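Side-chain contacts in alanine racemase, biosynthetic (Pseudomonas aeruginosa PAO1, PDB 6A2F), which is a pyridoxal-phosphate enzyme of the alanine racemase family, pairing an N-terminal TIM barrel with a C-terminal domain rich in beta strands: residues H15-A20 against D51-F56; S190-A195 against P201-D206. One frame throughout, in Å; residues are numbered along the deposited sequence.

Contact 1 of 2, residues H15-A20 against D51-F56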
loop_
_atom_site.group_PDB
_atom_site.type_symbol
_atom_site.label_atom_id
_atom_site.label_comp_id
_atom_site.label_asym_id
_atom_site.label_seq_id
_atom_site.Cartn_x
_atom_site.Cartn_y
_atom_site.Cartn_z
ATOM N N HIS A 15 -24.642 -3.634 8.680
ATOM C CA HIS A 15 -25.678 -3.792 7.653
ATOM C C HIS A 15 -25.292 -4.835 6.598
ATOM O O HIS A 15 -26.079 -5.736 6.296
ATOM C CB HIS A 15 -25.985 -2.441 6.987
ATOM C CG HIS A 15 -27.029 -2.515 5.913
ATOM N ND1 HIS A 15 -26.732 -2.855 4.609
ATOM C CD2 HIS A 15 -28.364 -2.293 5.949
ATOM C CE1 HIS A 15 -27.841 -2.845 3.892
ATOM N NE2 HIS A 15 -28.845 -2.507 4.681
ATOM N N ASN A 16 -24.084 -4.713 6.052
ATOM C CA ASN A 16 -23.625 -5.613 5.001
ATOM C C ASN A 16 -23.465 -7.042 5.508
ATOM O O ASN A 16 -23.719 -7.999 4.768
ATOM C CB ASN A 16 -22.313 -5.120 4.396
ATOM C CG ASN A 16 -22.445 -3.767 3.726
ATOM O OD1 ASN A 16 -23.524 -3.375 3.270
ATOM N ND2 ASN A 16 -21.337 -3.043 3.661
ATOM N N TYR A 17 -23.055 -7.183 6.768
ATOM C CA TYR A 17 -22.947 -8.496 7.399
ATOM C C TYR A 17 -24.307 -9.190 7.541
ATOM O O TYR A 17 -24.426 -10.383 7.261
ATOM C CB TYR A 17 -22.248 -8.412 8.759
ATOM C CG TYR A 17 -22.093 -9.770 9.401
ATOM C CD1 TYR A 17 -21.122 -10.665 8.952
ATOM C CD2 TYR A 17 -22.937 -10.175 10.433
ATOM C CE1 TYR A 17 -20.985 -11.920 9.518
ATOM C CE2 TYR A 17 -22.806 -11.429 11.008
ATOM C CZ TYR A 17 -21.829 -12.299 10.545
ATOM O OH TYR A 17 -21.688 -13.549 11.109
ATOM N N ALA A 18 -25.320 -8.438 7.977
ATOM C CA ALA A 18 -26.673 -8.966 8.128
ATOM C C ALA A 18 -27.254 -9.358 6.769
ATOM O O ALA A 18 -28.019 -10.319 6.662
ATOM C CB ALA A 18 -27.566 -7.949 8.817
ATOM N N LEU A 19 -26.881 -8.600 5.739
ATOM C CA LEU A 19 -27.268 -8.897 4.367
ATOM C C LEU A 19 -26.653 -10.222 3.903
ATOM O O LEU A 19 -27.300 -11.000 3.197
ATOM C CB LEU A 19 -26.848 -7.748 3.443
ATOM C CG LEU A 19 -27.412 -7.701 2.018
ATOM C CD1 LEU A 19 -27.529 -6.257 1.555
ATOM C CD2 LEU A 19 -26.569 -8.510 1.041
ATOM N N ALA A 20 -25.405 -10.468 4.298
ATOM C CA ALA A 20 -24.726 -11.722 3.979
ATOM C C ALA A 20 -25.402 -12.894 4.684
ATOM O O ALA A 20 -25.594 -13.954 4.090
ATOM C CB ALA A 20 -23.253 -11.649 4.352
ATOM N N ASP A 51 -20.984 -8.954 18.766
ATOM C CA ASP A 51 -22.133 -9.806 19.066
ATOM C C ASP A 51 -22.863 -10.260 17.808
ATOM O O ASP A 51 -23.440 -11.342 17.784
ATOM C CB ASP A 51 -23.098 -9.085 20.009
ATOM C CG ASP A 51 -22.402 -8.526 21.241
ATOM O OD1 ASP A 51 -21.687 -9.296 21.923
ATOM O OD2 ASP A 51 -22.563 -7.316 21.527
ATOM N N ASP A 52 -22.832 -9.428 16.767
ATOM C CA ASP A 52 -23.485 -9.734 15.491
ATOM C C ASP A 52 -22.918 -10.982 14.823
ATOM O O ASP A 52 -23.673 -11.801 14.294
ATOM C CB ASP A 52 -23.360 -8.558 14.515
ATOM C CG ASP A 52 -24.308 -7.413 14.830
ATOM O OD1 ASP A 52 -24.965 -7.424 15.896
ATOM O OD2 ASP A 52 -24.388 -6.483 14.002
ATOM N N ALA A 53 -21.591 -11.111 14.842
ATOM C CA ALA A 53 -20.899 -12.136 14.064
ATOM C C ALA A 53 -20.980 -13.520 14.701
ATOM O O ALA A 53 -20.840 -13.668 15.914
ATOM C CB ALA A 53 -19.448 -11.741 13.830
ATOM N N ASP A 54 -21.203 -14.528 13.865
ATOM C CA ASP A 54 -21.209 -15.914 14.317
ATOM C C ASP A 54 -19.790 -16.378 14.614
ATOM O O ASP A 54 -19.581 -17.266 15.429
ATOM C CB ASP A 54 -21.855 -16.820 13.267
ATOM C CG ASP A 54 -23.245 -16.355 12.866
ATOM O OD1 ASP A 54 -23.990 -15.857 13.741
ATOM O OD2 ASP A 54 -23.593 -16.487 11.672
ATOM N N GLY A 55 -18.822 -15.761 13.948
ATOM C CA GLY A 55 -17.413 -16.042 14.174
ATOM C C GLY A 55 -16.546 -15.141 13.324
ATOM O O GLY A 55 -17.056 -14.350 12.535
ATOM N N PHE A 56 -15.233 -15.267 13.476
ATOM C CA PHE A 56 -14.291 -14.434 12.733
ATOM C C PHE A 56 -13.267 -15.273 11.989
ATOM O O PHE A 56 -12.848 -16.322 12.474
ATOM C CB PHE A 56 -13.578 -13.461 13.676
ATOM C CG PHE A 56 -14.496 -12.479 14.338
ATOM C CD1 PHE A 56 -14.907 -11.332 13.669
ATOM C CD2 PHE A 56 -14.954 -12.699 15.631
ATOM C CE1 PHE A 56 -15.759 -10.424 14.276
ATOM C CE2 PHE A 56 -15.806 -11.793 16.246
ATOM C CZ PHE A 56 -16.207 -10.655 15.569
#
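The phenol ring of Tyr17 is the flat group that carries this contact, and the chain from Asp52 to Asp54 passes it obliquely, squarely over neither face nor rim. On the ring, CE2 lies 3.4 Å from the carbonyl O of Asp52, while CZ is 3.6 Å from CA of Ala53 and 4.1 Å from its CB, so the ring meets backbone as much as side chain. Tyr17 has its CG anti to the backbone N (chi1 -178°), which extends the ring from helix 10-22 far enough for the hydroxyl to reach the turn. There Asp54 N donates a nearly straight hydrogen bond to Tyr17 OH (3.0 Å, 168° at the hydrogen). The hydroxyl in turn gives its own proton to the carbonyl O of Ala29, and these two bonds fix where the oxygen sits.

All this belongs to the TIM-barrel part of the fold. The turn leads from helix 42-48 into strand 55-58, which runs parallel to strand 28-32; a backbone hydrogen bond between Gly55 and Ala31 is among the links between them. Tyr17 also packs on Ala31 of strand 28-32, and so lies between that strand and the turn that enters strand 55-58.

The carboxylate of Asp54 comes close to the same hydroxyl, OD2 standing 3.5 Å from Tyr17 OH, but its bonding is directed elsewhere: OD2 accepts from Ala29 N and forms a salt bridge with Lys21. The lysine, just beyond the segment on helix 10-22, probably offsets the negative charge. Farther back, CB of Asp52 approaches CD2 of Tyr17 at 4.4 Å, a looser touch, and OD2 of Asp52 is held in a salt bridge by Arg14, three residues before Tyr17 on the same helix.

Contact 2 of 2, residues S190-A195 against P201-D206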
loop_
_atom_site.group_PDB
_atom_site.type_symbol
_atom_site.label_atom_id
_atom_site.label_comp_id
_atom_site.label_asym_id
_atom_site.label_seq_id
_atom_site.Cartn_x
_atom_site.Cartn_y
_atom_site.Cartn_z
ATOM N N SER A 190 -17.596 -25.437 4.484
ATOM C CA SER A 190 -17.513 -24.034 4.092
ATOM C C SER A 190 -16.886 -23.902 2.715
ATOM O O SER A 190 -15.802 -24.440 2.468
ATOM C CB SER A 190 -16.718 -23.232 5.120
ATOM O OG SER A 190 -16.720 -21.859 4.794
ATOM N N LEU A 191 -17.571 -23.180 1.828
ATOM C CA LEU A 191 -17.144 -23.033 0.434
ATOM C C LEU A 191 -17.309 -21.607 -0.116
ATOM O O LEU A 191 -16.557 -21.189 -0.998
ATOM C CB LEU A 191 -17.897 -24.041 -0.444
ATOM C CG LEU A 191 -17.723 -24.090 -1.970
ATOM C CD1 LEU A 191 -16.272 -24.276 -2.389
ATOM C CD2 LEU A 191 -18.592 -25.202 -2.535
ATOM N N ALA A 192 -18.274 -20.864 0.425
ATOM C CA ALA A 192 -18.705 -19.592 -0.164
ATOM C C ALA A 192 -17.952 -18.347 0.316
ATOM O O ALA A 192 -18.024 -17.983 1.499
ATOM C CB ALA A 192 -20.204 -19.406 0.049
ATOM N N ASN A 193 -17.248 -17.694 -0.612
ATOM C CA ASN A 193 -16.772 -16.313 -0.414
ATOM C C ASN A 193 -17.917 -15.320 -0.705
ATOM O O ASN A 193 -19.051 -15.741 -0.946
ATOM C CB ASN A 193 -15.523 -16.016 -1.266
ATOM C CG ASN A 193 -15.719 -16.317 -2.753
ATOM O OD1 ASN A 193 -16.839 -16.535 -3.226
ATOM N ND2 ASN A 193 -14.619 -16.321 -3.496
ATOM N N SER A 194 -17.627 -14.017 -0.687
ATOM C CA SER A 194 -18.655 -12.991 -0.914
ATOM C C SER A 194 -19.388 -13.226 -2.228
ATOM O O SER A 194 -20.623 -13.246 -2.270
ATOM C CB SER A 194 -18.048 -11.587 -0.907
ATOM O OG SER A 194 -17.512 -11.253 0.361
ATOM N N ALA A 195 -18.610 -13.420 -3.291
ATOM C CA ALA A 195 -19.139 -13.719 -4.614
ATOM C C ALA A 195 -20.172 -14.842 -4.557
ATOM O O ALA A 195 -21.301 -14.681 -5.032
ATOM C CB ALA A 195 -18.006 -14.071 -5.569
ATOM N N PRO A 201 -25.959 -20.288 -4.273
ATOM C CA PRO A 201 -26.579 -20.858 -3.060
ATOM C C PRO A 201 -26.156 -22.304 -2.742
ATOM O O PRO A 201 -26.129 -22.689 -1.567
ATOM C CB PRO A 201 -28.090 -20.767 -3.344
ATOM C CG PRO A 201 -28.207 -20.556 -4.818
ATOM C CD PRO A 201 -26.973 -19.810 -5.231
ATOM N N ALA A 202 -25.817 -23.079 -3.775
ATOM C CA ALA A 202 -25.288 -24.443 -3.608
ATOM C C ALA A 202 -23.947 -24.489 -2.860
ATOM O O ALA A 202 -23.556 -25.535 -2.335
ATOM C CB ALA A 202 -25.157 -25.131 -4.960
ATOM N N ALA A 203 -23.249 -23.356 -2.814
ATOM C CA ALA A 203 -21.961 -23.271 -2.133
ATOM C C ALA A 203 -22.089 -22.825 -0.679
ATOM O O ALA A 203 -21.093 -22.793 0.044
ATOM C CB ALA A 203 -21.029 -22.332 -2.888
ATOM N N HIS A 204 -23.309 -22.481 -0.263
ATOM C CA HIS A 204 -23.549 -21.919 1.069
ATOM C C HIS A 204 -23.134 -22.847 2.211
ATOM O O HIS A 204 -22.579 -22.384 3.210
ATOM C CB HIS A 204 -25.009 -21.468 1.239
ATOM C CG HIS A 204 -25.362 -20.239 0.454
ATOM N ND1 HIS A 204 -26.654 -19.767 0.351
ATOM C CD2 HIS A 204 -24.597 -19.395 -0.279
ATOM C CE1 HIS A 204 -26.667 -18.677 -0.394
ATOM N NE2 HIS A 204 -25.431 -18.431 -0.790
ATOM N N MET A 205 -23.410 -24.144 2.059
ATOM C CA MET A 205 -23.013 -25.161 3.044
ATOM C C MET A 205 -23.372 -24.768 4.489
ATOM O O MET A 205 -24.516 -24.415 4.754
ATOM C CB MET A 205 -21.526 -25.508 2.890
ATOM C CG MET A 205 -21.138 -25.997 1.497
ATOM S SD MET A 205 -21.898 -27.585 1.092
ATOM C CE MET A 205 -21.615 -27.652 -0.673
ATOM N N ASP A 206 -22.413 -24.820 5.414
ATOM C CA ASP A 206 -22.700 -24.536 6.830
ATOM C C ASP A 206 -22.217 -23.159 7.292
ATOM O O ASP A 206 -22.906 -22.484 8.058
ATOM C CB ASP A 206 -22.109 -25.620 7.736
ATOM C CG ASP A 206 -22.605 -27.007 7.392
ATOM O OD1 ASP A 206 -23.838 -27.218 7.351
ATOM O OD2 ASP A 206 -21.759 -27.891 7.165
#
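Two groups grip the hydroxyl of Ser190: OG donates to the carbonyl O of Trp207 and accepts from NH1 of Arg209. CB of Ser190 is directed away from residues 201-206, and the backbone makes the touch, with Ser190 N 4.2 Å from CB of Met205. Next along the chain, Leu191 turns toward the other segment. Its CG is anti to the backbone N (chi1 177°), and the branch CD2 comes alongside the methyl CB of Ala203 at 3.8 Å. Closer to the main chain, CB of Leu191 meets the carbonyl O of Ala203 at 3.5 Å and CG of Met205 at 4.3 Å. Leu175 and Phe178 of helix 169-179 also pack on Leu191, and Phe178 touches Met205 as well.

Ala192 also faces inward, its CB 4.2 Å from CB of Ala203. The same methyl approaches the His204 ring at its edge, near the ring plane, 4.4 Å from CD2. One face of that imidazole carries CA of Pro201, 3.4 Å above the ring centre, and NE2 donates to the carbonyl O of Val197.

Segment 190-195 runs into the start of helix 194-199 and segment 201-206 follows its end; the helix lies on the connection between strands 189-190 and 207-208 of the TIM barrel. Asn193 is the N-cap of this helix, and Ser194 in its first turn bonds OP3 of the cofactor-bearing modified Lys34, so the apolar seam adjoins the end of the helix that meets the phosphate.

Although Ala192 N and Ala203 O approach to 3.4 Å, their angle is too poor for a bond. The joint therefore rests on methyl and methylene packing, while Ser190 and His204 direct their hydrogen bonds to Trp207, Arg209 and Val197, beyond the two segments.

From the N terminus, after strand 4-8, the chain enters helix 10-22, and contact 1 closes a loop of 30 residues, 21-50, that holds strand 28-32, the modified Lys34 and helix 42-48. The chain then runs through most of the remaining barrel before contact 2 closes a much shorter loop, 196-200, which holds most of helix 194-199. The two are in series, neither nesting nor crossing. The centres of contacts 1 and 2 are about 15 Å apart, their nearest atoms about 7 Å. Strand 28-32 relates them: contact 1 sits beside its pairing with strand 55-58, and contact 2 leads into strand 207-208, its partner on the other side, where Asp206 bonds Gln28.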